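Local coordinates for pathogenicity island protein (Staphylococcus aureus subsp. aureus, PDB 3HL6) that is of unknown function but is encoded by open reading frame 9 of a putatively mobile Staphylococcus aureus pathogenicity island, at residues Glu4-Glu9 against Cys33-Tyr38; Glu26-Gln31 against Tyr46-Ser51; Asp40-Val45 against Glu172-Leu177; Lys60-Arg65 against Val180-Gln185. One frame throughout, in Å; residues are numbered along the deposited sequence.

Interaction 1: residues Glu4-Glu9 against Cys33-Tyr38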
loop_
_atom_site.group_PDB
_atom_site.type_symbol
_atom_site.label_atom_id
_atom_site.label_comp_id
_atom_site.label_asym_id
_atom_site.label_seq_id
_atom_site.Cartn_x
_atom_site.Cartn_y
_atom_site.Cartn_z
ATOM N N GLU B 4 -9.068 17.697 12.474
ATOM C CA GLU B 4 -9.573 17.428 11.127
ATOM C C GLU B 4 -10.078 15.985 11.047
ATOM O O GLU B 4 -9.383 15.043 11.440
ATOM C CB GLU B 4 -8.498 17.692 10.052
ATOM C CG GLU B 4 -7.881 19.137 10.111
ATOM C CD GLU B 4 -6.825 19.357 9.016
ATOM O OE1 GLU B 4 -6.287 18.349 8.458
ATOM O OE2 GLU B 4 -6.526 20.544 8.714
ATOM N N THR B 5 -11.309 15.827 10.579
ATOM C CA THR B 5 -11.760 14.569 10.034
ATOM C C THR B 5 -11.466 14.605 8.554
ATOM O O THR B 5 -11.876 15.525 7.874
ATOM C CB THR B 5 -13.257 14.368 10.241
ATOM O OG1 THR B 5 -13.545 14.338 11.645
ATOM C CG2 THR B 5 -13.708 13.051 9.618
ATOM N N ILE B 6 -10.727 13.628 8.044
ATOM C CA ILE B 6 -10.463 13.631 6.630
ATOM C C ILE B 6 -11.250 12.528 5.949
ATOM O O ILE B 6 -11.672 11.570 6.596
ATOM C CB ILE B 6 -8.950 13.591 6.312
ATOM C CG1 ILE B 6 -8.500 12.190 5.960
ATOM C CG2 ILE B 6 -8.123 14.204 7.423
ATOM C CD1 ILE B 6 -8.312 12.063 4.477
ATOM N N VAL B 7 -11.493 12.705 4.655
ATOM C CA VAL B 7 -12.361 11.816 3.877
ATOM C C VAL B 7 -11.547 10.736 3.151
ATOM O O VAL B 7 -10.469 11.015 2.617
ATOM C CB VAL B 7 -13.188 12.625 2.821
ATOM C CG1 VAL B 7 -13.642 11.731 1.683
ATOM C CG2 VAL B 7 -14.393 13.275 3.468
ATOM N N ASN B 8 -12.079 9.518 3.126
ATOM C CA ASN B 8 -11.413 8.366 2.537
ATOM C C ASN B 8 -11.148 8.476 1.047
ATOM O O ASN B 8 -12.054 8.732 0.266
ATOM C CB ASN B 8 -12.261 7.124 2.790
ATOM C CG ASN B 8 -11.731 6.286 3.928
ATOM O OD1 ASN B 8 -10.710 5.599 3.777
ATOM N ND2 ASN B 8 -12.395 6.356 5.083
ATOM N N GLU B 9 -9.902 8.263 0.644
ATOM C CA GLU B 9 -9.541 8.326 -0.775
ATOM C C GLU B 9 -9.211 6.960 -1.410
ATOM O O GLU B 9 -8.877 6.898 -2.593
ATOM C CB GLU B 9 -8.398 9.326 -1.020
ATOM C CG GLU B 9 -8.519 10.590 -0.207
ATOM C CD GLU B 9 -7.197 11.328 -0.054
ATOM O OE1 GLU B 9 -6.108 10.735 -0.314
ATOM O OE2 GLU B 9 -7.258 12.516 0.347
ATOM N N CYS B 33 0.282 16.433 14.142
ATOM C CA CYS B 33 -1.003 16.503 13.463
ATOM C C CYS B 33 -1.890 15.448 14.058
ATOM O O CYS B 33 -1.425 14.501 14.683
ATOM C CB CYS B 33 -0.853 16.232 11.969
ATOM S SG CYS B 33 0.639 16.963 11.277
ATOM N N CYS B 34 -3.178 15.607 13.858
ATOM C CA CYS B 34 -4.123 14.849 14.621
ATOM C C CYS B 34 -5.434 14.794 13.845
ATOM O O CYS B 34 -5.974 15.822 13.428
ATOM C CB CYS B 34 -4.306 15.503 15.980
ATOM S SG CYS B 34 -5.412 14.604 17.020
ATOM N N PHE B 35 -5.933 13.591 13.604
ATOM C CA PHE B 35 -7.101 13.496 12.751
ATOM C C PHE B 35 -7.979 12.291 13.016
ATOM O O PHE B 35 -7.659 11.447 13.834
ATOM C CB PHE B 35 -6.712 13.613 11.270
ATOM C CG PHE B 35 -5.793 12.543 10.796
ATOM C CD1 PHE B 35 -4.424 12.664 10.958
ATOM C CD2 PHE B 35 -6.292 11.412 10.189
ATOM C CE1 PHE B 35 -3.567 11.677 10.505
ATOM C CE2 PHE B 35 -5.435 10.427 9.738
ATOM C CZ PHE B 35 -4.074 10.567 9.891
ATOM N N LYS B 36 -9.117 12.271 12.339
ATOM C CA LYS B 36 -9.988 11.116 12.284
ATOM C C LYS B 36 -10.282 10.846 10.817
ATOM O O LYS B 36 -10.155 11.741 9.974
ATOM C CB LYS B 36 -11.283 11.373 13.054
ATOM C CG LYS B 36 -11.052 12.116 14.357
ATOM C CD LYS B 36 -12.007 11.668 15.474
ATOM C CE LYS B 36 -13.472 12.044 15.160
ATOM N NZ LYS B 36 -14.302 12.176 16.395
ATOM N N LEU B 37 -10.640 9.599 10.521
ATOM C CA LEU B 37 -11.255 9.248 9.243
ATOM C C LEU B 37 -12.772 9.296 9.309
ATOM O O LEU B 37 -13.397 8.867 10.287
ATOM C CB LEU B 37 -10.818 7.854 8.790
ATOM C CG LEU B 37 -9.476 7.832 8.082
ATOM C CD1 LEU B 37 -9.476 8.838 6.994
ATOM C CD2 LEU B 37 -8.444 8.246 9.068
ATOM N N TYR B 38 -13.382 9.786 8.245
ATOM C CA TYR B 38 -14.817 9.800 8.222
ATOM C C TYR B 38 -15.446 8.405 8.133
ATOM O O TYR B 38 -15.149 7.634 7.234
ATOM C CB TYR B 38 -15.349 10.749 7.154
ATOM C CG TYR B 38 -16.771 11.089 7.471
ATOM C CD1 TYR B 38 -17.083 11.924 8.550
ATOM C CD2 TYR B 38 -17.814 10.521 6.743
ATOM C CE1 TYR B 38 -18.410 12.211 8.872
ATOM C CE2 TYR B 38 -19.135 10.802 7.048
ATOM C CZ TYR B 38 -19.424 11.641 8.115
ATOM O OH TYR B 38 -20.739 11.901 8.403
#
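In the beta-alpha-beta unit at the start of the chain, Glu-4, Thr-5 and Ile-6 run parallel to Phe-35, Lys-36 and Leu-37, with helix 13-30 as the connection. Lys-36 holds the short strand with both of its backbone polar atoms: its N donates to Glu-4 O at 2.9 Å, and its O takes Ile-6 N at 2.8 Å. Tyr-38 N then reaches Ile-6 O at 3.0 Å, carrying the pairing one step beyond strand 33-37. The two strand directions diverge by 42°, a marked twist at this edge of the sheet.

Side chains alternate between the faces. Thr-5 and Lys-36 share one face, with Thr-5 OG1 lying 4.0 Å from Lys-36 CB. With OG1 set beside the backbone N (chi1 -62°), the methyl CG2 of Thr-5 lies anti to that N and meets the edge of the Tyr-38 ring in its plane, 3.7 Å from CD1. Ile-6 belongs to the other face, side by side with Phe-35 and Leu-37 and pointing the same way as both. Its CG1 packs on Leu-37 CD1 at 3.6 Å, while its CG2 approaches Phe-35 CB at 4.1 Å. Helix 13-30 packs on the face of Ile-6, Phe-35 and Leu-37, with Thr-16 and Tyr-20 against Ile-6 and Leu-17 against Phe-35. In the loop leading to that helix, Asn-8 OD1 is hydrogen-bonded to Thr-16 OG1. Two parallel neighbouring strands, joined by a helix that packs over one face of the pair, make a classic beta-alpha-beta crossover.

Interaction 2: residues Glu26-Gln31 against Tyr46-Ser51; sequences ERSKVQ and YVMMNS
Ser-28 OG is gripped from two directions: it accepts the backbone N of Ser-51 at 2.7 Å and is hydrogen-bonded to Leu-25 O, one turn back in its own helix. The backbone of the same residue makes a second link, since Asn-50 N donates to Ser-28 O at 3.0 Å. That bond is fairly straight at hydrogen (158°), but its donor stands well above the carbonyl plane. Pro-32, four residues on, has no N-H to give Ser-28 O, which is consistent with the backbone N-H of Asn-50 taking that place.

Beside these bonds the Met-48 methyl packs on Ser-28. Its chain bends at chi2 and again at chi3 (-36°), which brings CE to 3.4 Å from Ser-28 CB, while Tyr-21 and Leu-24 of the same helix also touch Met-48. Lys-29 touches the turn through CG, 4.1 Å from Ser-51 CB. Further back along helix 13-30, Tyr-21 OH bonds Ser-51 O, giving the turn another hold.

Asn-50 and Ser-51 both have positive phi, close to the pair expected of a type I' turn. They form the two-residue connection of the beta hairpin between strands 44-49 and 52-57, docked on the last turn of a helix that packs against the sheet.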
loop_
_atom_site.group_PDB
_atom_site.type_symbol
_atom_site.label_atom_id
_atom_site.label_comp_id
_atom_site.label_asym_id
_atom_site.label_seq_id
_atom_site.Cartn_x
_atom_site.Cartn_y
_atom_site.Cartn_z
ATOM N N GLU B 26 7.354 14.988 7.252
ATOM C CA GLU B 26 8.095 16.225 7.506
ATOM C C GLU B 26 7.372 17.188 8.484
ATOM O O GLU B 26 7.799 17.370 9.631
ATOM C CB GLU B 26 8.426 16.906 6.167
ATOM C CG GLU B 26 9.447 16.110 5.321
ATOM C CD GLU B 26 8.815 15.040 4.372
ATOM O OE1 GLU B 26 7.597 14.650 4.573
ATOM O OE2 GLU B 26 9.549 14.579 3.424
ATOM N N ARG B 27 6.246 17.782 8.035
ATOM C CA ARG B 27 5.435 18.612 8.951
ATOM C C ARG B 27 5.349 18.079 10.399
ATOM O O ARG B 27 5.203 18.868 11.343
ATOM C CB ARG B 27 4.027 18.803 8.373
ATOM C CG ARG B 27 3.064 19.555 9.271
ATOM C CD ARG B 27 3.414 21.051 9.334
ATOM N NE ARG B 27 3.267 21.665 8.014
ATOM C CZ ARG B 27 2.217 22.398 7.640
ATOM N NH1 ARG B 27 1.225 22.635 8.497
ATOM N NH2 ARG B 27 2.163 22.899 6.412
ATOM N N SER B 28 5.439 16.756 10.581
ATOM C CA SER B 28 5.148 16.134 11.882
ATOM C C SER B 28 6.319 16.203 12.868
ATOM O O SER B 28 6.129 16.133 14.100
ATOM C CB SER B 28 4.720 14.681 11.705
ATOM O OG SER B 28 5.824 13.800 11.866
ATOM N N LYS B 29 7.531 16.331 12.328
ATOM C CA LYS B 29 8.716 16.496 13.170
ATOM C C LYS B 29 8.708 17.826 13.954
ATOM O O LYS B 29 9.190 17.889 15.091
ATOM C CB LYS B 29 9.993 16.346 12.342
ATOM C CG LYS B 29 10.174 14.971 11.741
ATOM C CD LYS B 29 11.647 14.671 11.443
ATOM C CE LYS B 29 12.144 15.471 10.253
ATOM N NZ LYS B 29 10.997 15.821 9.348
ATOM N N VAL B 30 8.148 18.878 13.360
ATOM C CA VAL B 30 8.031 20.169 14.052
ATOM C C VAL B 30 6.654 20.389 14.678
ATOM O O VAL B 30 6.511 21.163 15.629
ATOM C CB VAL B 30 8.409 21.386 13.142
ATOM C CG1 VAL B 30 9.785 21.188 12.508
ATOM C CG2 VAL B 30 7.335 21.653 12.091
ATOM N N GLN B 31 5.645 19.700 14.156
ATOM C CA GLN B 31 4.261 19.966 14.556
ATOM C C GLN B 31 3.411 18.697 14.473
ATOM O O GLN B 31 3.162 18.185 13.382
ATOM C CB GLN B 31 3.668 21.089 13.688
ATOM C CG GLN B 31 2.266 21.517 14.066
ATOM C CD GLN B 31 2.213 22.175 15.435
ATOM O OE1 GLN B 31 2.898 23.168 15.689
ATOM N NE2 GLN B 31 1.392 21.621 16.327
ATOM N N TYR B 46 -6.139 9.420 15.255
ATOM C CA TYR B 46 -4.784 9.228 14.710
ATOM C C TYR B 46 -3.902 10.421 14.990
ATOM O O TYR B 46 -4.309 11.558 14.801
ATOM C CB TYR B 46 -4.809 8.998 13.193
ATOM C CG TYR B 46 -5.756 7.913 12.750
ATOM C CD1 TYR B 46 -7.094 8.206 12.477
ATOM C CD2 TYR B 46 -5.323 6.588 12.606
ATOM C CE1 TYR B 46 -7.967 7.220 12.066
ATOM C CE2 TYR B 46 -6.198 5.588 12.188
ATOM C CZ TYR B 46 -7.522 5.915 11.930
ATOM O OH TYR B 46 -8.414 4.946 11.516
ATOM N N VAL B 47 -2.672 10.161 15.410
ATOM C CA VAL B 47 -1.744 11.220 15.703
ATOM C C VAL B 47 -0.447 10.979 14.945
ATOM O O VAL B 47 0.100 9.870 14.958
ATOM C CB VAL B 47 -1.481 11.302 17.211
ATOM C CG1 VAL B 47 -0.265 12.154 17.487
ATOM C CG2 VAL B 47 -2.721 11.860 17.942
ATOM N N MET B 48 0.028 12.023 14.270
ATOM C CA MET B 48 1.341 12.025 13.652
ATOM C C MET B 48 2.238 12.851 14.517
ATOM O O MET B 48 2.089 14.049 14.583
ATOM C CB MET B 48 1.284 12.698 12.291
ATOM C CG MET B 48 0.583 11.918 11.231
ATOM S SD MET B 48 1.769 10.901 10.337
ATOM C CE MET B 48 3.228 11.941 10.283
ATOM N N MET B 49 3.199 12.237 15.167
ATOM C CA MET B 49 4.098 13.016 15.969
ATOM C C MET B 49 5.519 12.516 15.749
ATOM O O MET B 49 5.805 11.342 15.910
ATOM C CB MET B 49 3.687 12.899 17.426
ATOM C CG MET B 49 4.510 13.723 18.383
ATOM S SD MET B 49 3.721 13.737 20.000
ATOM C CE MET B 49 2.001 13.957 19.550
ATOM N N ASN B 50 6.408 13.417 15.363
ATOM C CA ASN B 50 7.812 13.092 15.326
ATOM C C ASN B 50 8.041 11.990 14.341
ATOM O O ASN B 50 8.688 10.999 14.657
ATOM C CB ASN B 50 8.285 12.651 16.701
ATOM C CG ASN B 50 8.844 13.805 17.519
ATOM O OD1 ASN B 50 9.880 14.364 17.181
ATOM N ND2 ASN B 50 8.160 14.166 18.589
ATOM N N SER B 51 7.467 12.153 13.152
ATOM C CA SER B 51 7.553 11.149 12.086
ATOM C C SER B 51 6.911 9.761 12.352
ATOM O O SER B 51 7.148 8.819 11.588
ATOM C CB SER B 51 9.024 10.992 11.633
ATOM O OG SER B 51 9.833 10.460 12.669
#

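Interaction 3: residues Asp40-Val45 against Glu172-Leu177; sequences DPFDMV and ELVEGL
Phe-42 brings its CA to 5.9 Å from that of Val-174 where a type I beta turn, running from Asp-40 to Asp-43, passes beside helix 171-184. No hydrogen bond crosses here; the contact is apolar, and the Phe-42 ring does most of the work. Its CE1 comes against the helix backbone, 3.8 Å from Val-174 N, and CZ reaches Leu-173 CB at 4.2 Å. One turn further along the helix, Leu-177 crosses the phenylalanine at about a right angle and sets CD2 3.9 Å from Phe-42 CD1. The same methyl meets Met-44 CE at 4.1 Å. Met-44 gets there with a chain extended beyond CG, chi3 -179° putting CE at full stretch. Val-174 meets the second residue of the turn, its CG1 3.8 Å from Pro-41 O.

Besides the backbone bond from Asp-43 N to Asp-40 O, the Asp-40 carboxylate braces the turn. OD1 accepts Phe-42 N at 3.0 Å, forming an Asx turn, and OD2 accepts Met-44 N at 3.1 Å, each donor standing above the carboxylate plane. The Asp-40 side chain therefore bonds the backbone of both the residue carrying the ring and the one that starts strand 44-49. Around the contact, Met-104 and Ala-163 from two further helices also touch Phe-42, and Tyr-160 touches both Met-44 and Leu-177. An Asx turn coupled with a type I turn, in the hairpin connection between strands 33-37 and 44-49, here delivers an aromatic ring into the buried core between the sheet and the helices.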
loop_
_atom_site.group_PDB
_atom_site.type_symbol
_atom_site.label_atom_id
_atom_site.label_comp_id
_atom_site.label_asym_id
_atom_site.label_seq_id
_atom_site.Cartn_x
_atom_site.Cartn_y
_atom_site.Cartn_z
ATOM N N ASP B 40 -15.075 5.791 10.134
ATOM C CA ASP B 40 -14.147 4.753 10.525
ATOM C C ASP B 40 -14.897 3.798 11.413
ATOM O O ASP B 40 -15.263 4.173 12.521
ATOM C CB ASP B 40 -13.049 5.414 11.356
ATOM C CG ASP B 40 -11.916 4.469 11.721
ATOM O OD1 ASP B 40 -12.044 3.238 11.513
ATOM O OD2 ASP B 40 -10.894 4.989 12.225
ATOM N N PRO B 41 -15.089 2.548 10.977
ATOM C CA PRO B 41 -15.922 1.734 11.834
ATOM C C PRO B 41 -15.256 1.444 13.177
ATOM O O PRO B 41 -15.890 0.871 14.045
ATOM C CB PRO B 41 -16.105 0.443 11.033
ATOM C CG PRO B 41 -14.957 0.363 10.120
ATOM C CD PRO B 41 -14.562 1.799 9.819
ATOM N N PHE B 42 -13.993 1.830 13.356
ATOM C CA PHE B 42 -13.246 1.459 14.546
ATOM C C PHE B 42 -12.988 2.711 15.318
ATOM O O PHE B 42 -12.483 2.662 16.437
ATOM C CB PHE B 42 -11.882 0.849 14.177
ATOM C CG PHE B 42 -11.906 -0.638 13.960
ATOM C CD1 PHE B 42 -11.885 -1.505 15.031
ATOM C CD2 PHE B 42 -11.932 -1.156 12.687
ATOM C CE1 PHE B 42 -11.895 -2.875 14.836
ATOM C CE2 PHE B 42 -11.939 -2.539 12.472
ATOM C CZ PHE B 42 -11.924 -3.394 13.552
ATOM N N ASP B 43 -13.301 3.843 14.688
ATOM C CA ASP B 43 -13.432 5.097 15.384
ATOM C C ASP B 43 -12.124 5.533 16.032
ATOM O O ASP B 43 -12.074 5.866 17.218
ATOM C CB ASP B 43 -14.473 4.930 16.454
ATOM C CG ASP B 43 -15.185 6.209 16.768
ATOM O OD1 ASP B 43 -14.670 7.300 16.413
ATOM O OD2 ASP B 43 -16.271 6.095 17.380
ATOM N N MET B 44 -11.054 5.536 15.258
ATOM C CA MET B 44 -9.747 5.734 15.846
ATOM C C MET B 44 -9.428 7.208 15.837
ATOM O O MET B 44 -9.867 7.938 14.943
ATOM C CB MET B 44 -8.678 4.954 15.074
ATOM C CG MET B 44 -8.760 3.449 15.259
ATOM S SD MET B 44 -7.755 2.609 14.017
ATOM C CE MET B 44 -8.023 0.878 14.391
ATOM N N VAL B 45 -8.660 7.642 16.827
ATOM C CA VAL B 45 -7.991 8.934 16.771
ATOM C C VAL B 45 -6.536 8.737 16.323
ATOM O O VAL B 45 -5.783 7.967 16.931
ATOM C CB VAL B 45 -8.056 9.614 18.166
ATOM C CG1 VAL B 45 -7.227 10.908 18.209
ATOM C CG2 VAL B 45 -9.507 9.873 18.549
ATOM N N GLU B 172 -17.707 -7.804 17.011
ATOM C CA GLU B 172 -16.823 -8.492 17.952
ATOM C C GLU B 172 -15.347 -8.146 17.745
ATOM O O GLU B 172 -14.535 -8.260 18.664
ATOM C CB GLU B 172 -17.018 -10.006 17.854
ATOM C CG GLU B 172 -18.387 -10.501 18.355
ATOM C CD GLU B 172 -19.246 -11.089 17.250
ATOM O OE1 GLU B 172 -19.075 -10.696 16.085
ATOM O OE2 GLU B 172 -20.098 -11.955 17.537
ATOM N N LEU B 173 -14.990 -7.712 16.550
ATOM C CA LEU B 173 -13.689 -7.115 16.376
ATOM C C LEU B 173 -13.638 -5.704 16.975
ATOM O O LEU B 173 -12.762 -5.391 17.775
ATOM C CB LEU B 173 -13.327 -7.113 14.895
ATOM C CG LEU B 173 -12.582 -8.321 14.319
ATOM C CD1 LEU B 173 -12.523 -9.520 15.283
ATOM C CD2 LEU B 173 -13.210 -8.695 13.009
ATOM N N VAL B 174 -14.597 -4.861 16.619
ATOM C CA VAL B 174 -14.801 -3.578 17.303
ATOM C C VAL B 174 -14.812 -3.633 18.840
ATOM O O VAL B 174 -14.037 -2.958 19.494
ATOM C CB VAL B 174 -16.089 -2.884 16.818
ATOM C CG1 VAL B 174 -16.000 -1.419 17.072
ATOM C CG2 VAL B 174 -16.324 -3.147 15.321
ATOM N N GLU B 175 -15.696 -4.410 19.443
ATOM C CA GLU B 175 -15.754 -4.432 20.894
ATOM C C GLU B 175 -14.440 -5.019 21.445
ATOM O O GLU B 175 -13.844 -4.476 22.382
ATOM C CB GLU B 175 -16.978 -5.225 21.351
ATOM C CG GLU B 175 -17.246 -5.201 22.865
ATOM C CD GLU B 175 -17.522 -3.789 23.396
ATOM O OE1 GLU B 175 -17.736 -2.871 22.556
ATOM O OE2 GLU B 175 -17.524 -3.606 24.651
ATOM N N GLY B 176 -13.980 -6.116 20.850
ATOM C CA GLY B 176 -12.668 -6.680 21.181
ATOM C C GLY B 176 -11.511 -5.707 21.260
ATOM O O GLY B 176 -10.770 -5.687 22.243
ATOM N N LEU B 177 -11.335 -4.895 20.228
ATOM C CA LEU B 177 -10.218 -3.953 20.214
ATOM C C LEU B 177 -10.392 -2.843 21.268
ATOM O O LEU B 177 -9.415 -2.368 21.871
ATOM C CB LEU B 177 -10.016 -3.379 18.815
ATOM C CG LEU B 177 -8.778 -2.485 18.695
ATOM C CD1 LEU B 177 -7.453 -3.262 19.028
ATOM C CD2 LEU B 177 -8.727 -1.836 17.332
#

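Interaction 4: residues Lys60-Arg65 against Val180-Gln185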
loop_
_atom_site.group_PDB
_atom_site.type_symbol
_atom_site.label_atom_id
_atom_site.label_comp_id
_atom_site.label_asym_id
_atom_site.label_seq_id
_atom_site.Cartn_x
_atom_site.Cartn_y
_atom_site.Cartn_z
ATOM N N LYS B 60 -14.957 6.731 25.545
ATOM C CA LYS B 60 -15.647 7.914 26.088
ATOM C C LYS B 60 -15.396 8.091 27.589
ATOM O O LYS B 60 -14.939 9.160 28.033
ATOM C CB LYS B 60 -17.153 7.818 25.817
ATOM C CG LYS B 60 -17.748 6.461 26.204
ATOM C CD LYS B 60 -17.169 5.328 25.292
ATOM C CE LYS B 60 -17.321 3.970 26.010
ATOM N NZ LYS B 60 -16.792 4.057 27.415
ATOM N N ASP B 61 -15.692 7.031 28.356
ATOM C CA ASP B 61 -15.496 7.023 29.811
ATOM C C ASP B 61 -14.048 7.305 30.178
ATOM O O ASP B 61 -13.764 7.934 31.205
ATOM C CB ASP B 61 -15.898 5.660 30.398
ATOM C CG ASP B 61 -17.390 5.352 30.189
ATOM O OD1 ASP B 61 -18.177 6.305 29.938
ATOM O OD2 ASP B 61 -17.773 4.156 30.267
ATOM N N CYS B 62 -13.141 6.834 29.320
ATOM C CA CYS B 62 -11.782 6.518 29.725
ATOM C C CYS B 62 -10.799 7.559 29.217
ATOM O O CYS B 62 -10.783 7.874 28.027
ATOM C CB CYS B 62 -11.411 5.135 29.178
ATOM S SG CYS B 62 -9.687 4.655 29.441
ATOM N N LYS B 63 -9.975 8.081 30.125
ATOM C CA LYS B 63 -8.824 8.910 29.765
ATOM C C LYS B 63 -7.734 8.062 29.097
ATOM O O LYS B 63 -7.285 7.062 29.664
ATOM C CB LYS B 63 -8.249 9.589 31.017
ATOM C CG LYS B 63 -7.696 10.987 30.777
ATOM C CD LYS B 63 -6.900 11.484 31.989
ATOM C CE LYS B 63 -5.748 12.429 31.482
ATOM N NZ LYS B 63 -4.921 12.898 32.651
ATOM N N VAL B 64 -7.313 8.457 27.897
ATOM C CA VAL B 64 -6.277 7.722 27.176
ATOM C C VAL B 64 -4.915 8.313 27.460
ATOM O O VAL B 64 -4.674 9.470 27.153
ATOM C CB VAL B 64 -6.516 7.749 25.661
ATOM C CG1 VAL B 64 -7.752 6.893 25.292
ATOM C CG2 VAL B 64 -6.647 9.211 25.172
ATOM N N ARG B 65 -4.028 7.514 28.046
ATOM C CA ARG B 65 -2.652 7.928 28.326
ATOM C C ARG B 65 -1.669 7.151 27.470
ATOM O O ARG B 65 -0.452 7.251 27.638
ATOM C CB ARG B 65 -2.310 7.732 29.812
ATOM C CG ARG B 65 -1.032 8.493 30.269
ATOM C CD ARG B 65 -0.871 9.869 29.556
ATOM N NE ARG B 65 0.490 10.109 29.067
ATOM C CZ ARG B 65 1.437 10.741 29.767
ATOM N NH1 ARG B 65 1.169 11.203 30.993
ATOM N NH2 ARG B 65 2.653 10.912 29.245
ATOM N N VAL B 180 -9.572 -4.261 24.947
ATOM C CA VAL B 180 -8.157 -4.446 25.106
ATOM C C VAL B 180 -7.494 -3.080 25.199
ATOM O O VAL B 180 -6.618 -2.872 26.032
ATOM C CB VAL B 180 -7.611 -5.280 23.942
ATOM C CG1 VAL B 180 -6.169 -5.260 23.958
ATOM C CG2 VAL B 180 -8.113 -6.770 24.092
ATOM N N THR B 181 -7.917 -2.127 24.370
ATOM C CA THR B 181 -7.243 -0.840 24.419
ATOM C C THR B 181 -7.621 -0.066 25.683
ATOM O O THR B 181 -6.832 0.719 26.195
ATOM C CB THR B 181 -7.423 0.019 23.130
ATOM O OG1 THR B 181 -8.791 0.300 22.926
ATOM C CG2 THR B 181 -6.996 -0.742 21.930
ATOM N N GLU B 182 -8.809 -0.321 26.209
ATOM C CA GLU B 182 -9.191 0.275 27.482
ATOM C C GLU B 182 -8.380 -0.272 28.650
ATOM O O GLU B 182 -7.787 0.482 29.433
ATOM C CB GLU B 182 -10.683 0.073 27.759
ATOM C CG GLU B 182 -11.130 0.791 29.011
ATOM C CD GLU B 182 -12.618 0.613 29.308
ATOM O OE1 GLU B 182 -13.328 -0.087 28.540
ATOM O OE2 GLU B 182 -13.071 1.178 30.333
ATOM N N PHE B 183 -8.379 -1.591 28.766
ATOM C CA PHE B 183 -7.693 -2.279 29.840
ATOM C C PHE B 183 -6.286 -1.766 30.068
ATOM O O PHE B 183 -5.797 -1.733 31.193
ATOM C CB PHE B 183 -7.651 -3.758 29.516
ATOM C CG PHE B 183 -6.904 -4.586 30.517
ATOM C CD1 PHE B 183 -5.671 -5.159 30.186
ATOM C CD2 PHE B 183 -7.447 -4.847 31.767
ATOM C CE1 PHE B 183 -4.992 -5.957 31.092
ATOM C CE2 PHE B 183 -6.761 -5.647 32.685
ATOM C CZ PHE B 183 -5.532 -6.203 32.346
ATOM N N VAL B 184 -5.622 -1.361 29.000
ATOM C CA VAL B 184 -4.234 -0.967 29.116
ATOM C C VAL B 184 -3.993 0.503 29.494
ATOM O O VAL B 184 -2.928 0.837 30.016
ATOM C CB VAL B 184 -3.454 -1.356 27.851
ATOM C CG1 VAL B 184 -2.126 -0.653 27.827
ATOM C CG2 VAL B 184 -3.268 -2.860 27.819
ATOM N N GLN B 185 -4.964 1.372 29.235
ATOM C CA GLN B 185 -4.977 2.692 29.860
ATOM C C GLN B 185 -5.099 2.495 31.366
ATOM O O GLN B 185 -6.170 2.146 31.863
ATOM C CB GLN B 185 -6.154 3.532 29.360
ATOM C CG GLN B 185 -6.362 3.526 27.850
ATOM C CD GLN B 185 -5.117 3.926 27.093
ATOM O OE1 GLN B 185 -4.408 4.843 27.500
ATOM N NE2 GLN B 185 -4.839 3.232 25.988
#
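Gln-185 meets the loop with nearly its whole side chain. At the tip, OE1 accepts the backbone N of Arg-65 at 2.8 Å; the bond is bent, 138° at hydrogen, and the donor is tilted somewhat from the amide's carbonyl plane. Val-64 CA lies next to the same oxygen, at 3.4 Å. Nearer the backbone, Gln-185 CB packs on Cys-62 SG at 3.7 Å and lies equally close to Lys-63 O. The sulfur also comes to 4.1 Å from Glu-182 CG, one turn earlier in the helix.

This is where the irregular connection between strands 52-57 and 68-71 of the mixed sheet leans on the C-terminal end of helix 171-184. A bend at chi2 (-54°) turns CD of Gln-185 aside, and the amide is held from its other end too: NE2 donates to Thr-181 O at 3.2 Å, nearly in the amide plane, and to Gln-66 O just past the loop segment. Thr-181 in turn bonds Leu-177 O through its OG1. On the side of the helix turned away from the loop, Phe-183 packs on Leu-118 of helix 112-121 and Leu-197 of helix 191-208.

Overall arrangement
Interactions 1 and 2 are neighbours in the mixed sheet: Phe-35 N meets Tyr-46 O at 2.9 Å and Cys-33 O meets Met-48 N at 2.9 Å, both probable hydrogen bonds. Helix 13-30 serves both, as the crossover in the first and the helix end on which the hairpin turn docks in the second. Strand 44-49 carries interaction 2 at one end and interaction 3 at the other, their centres about 24 Å apart, with Tyr-46 OH probably hydrogen-bonded to Asp-40 OD2 at 2.6 Å. Interactions 3 and 4 use successive parts of helix 171-184, centres about 13 Å apart, and join the sheet side of the chain to its helical side.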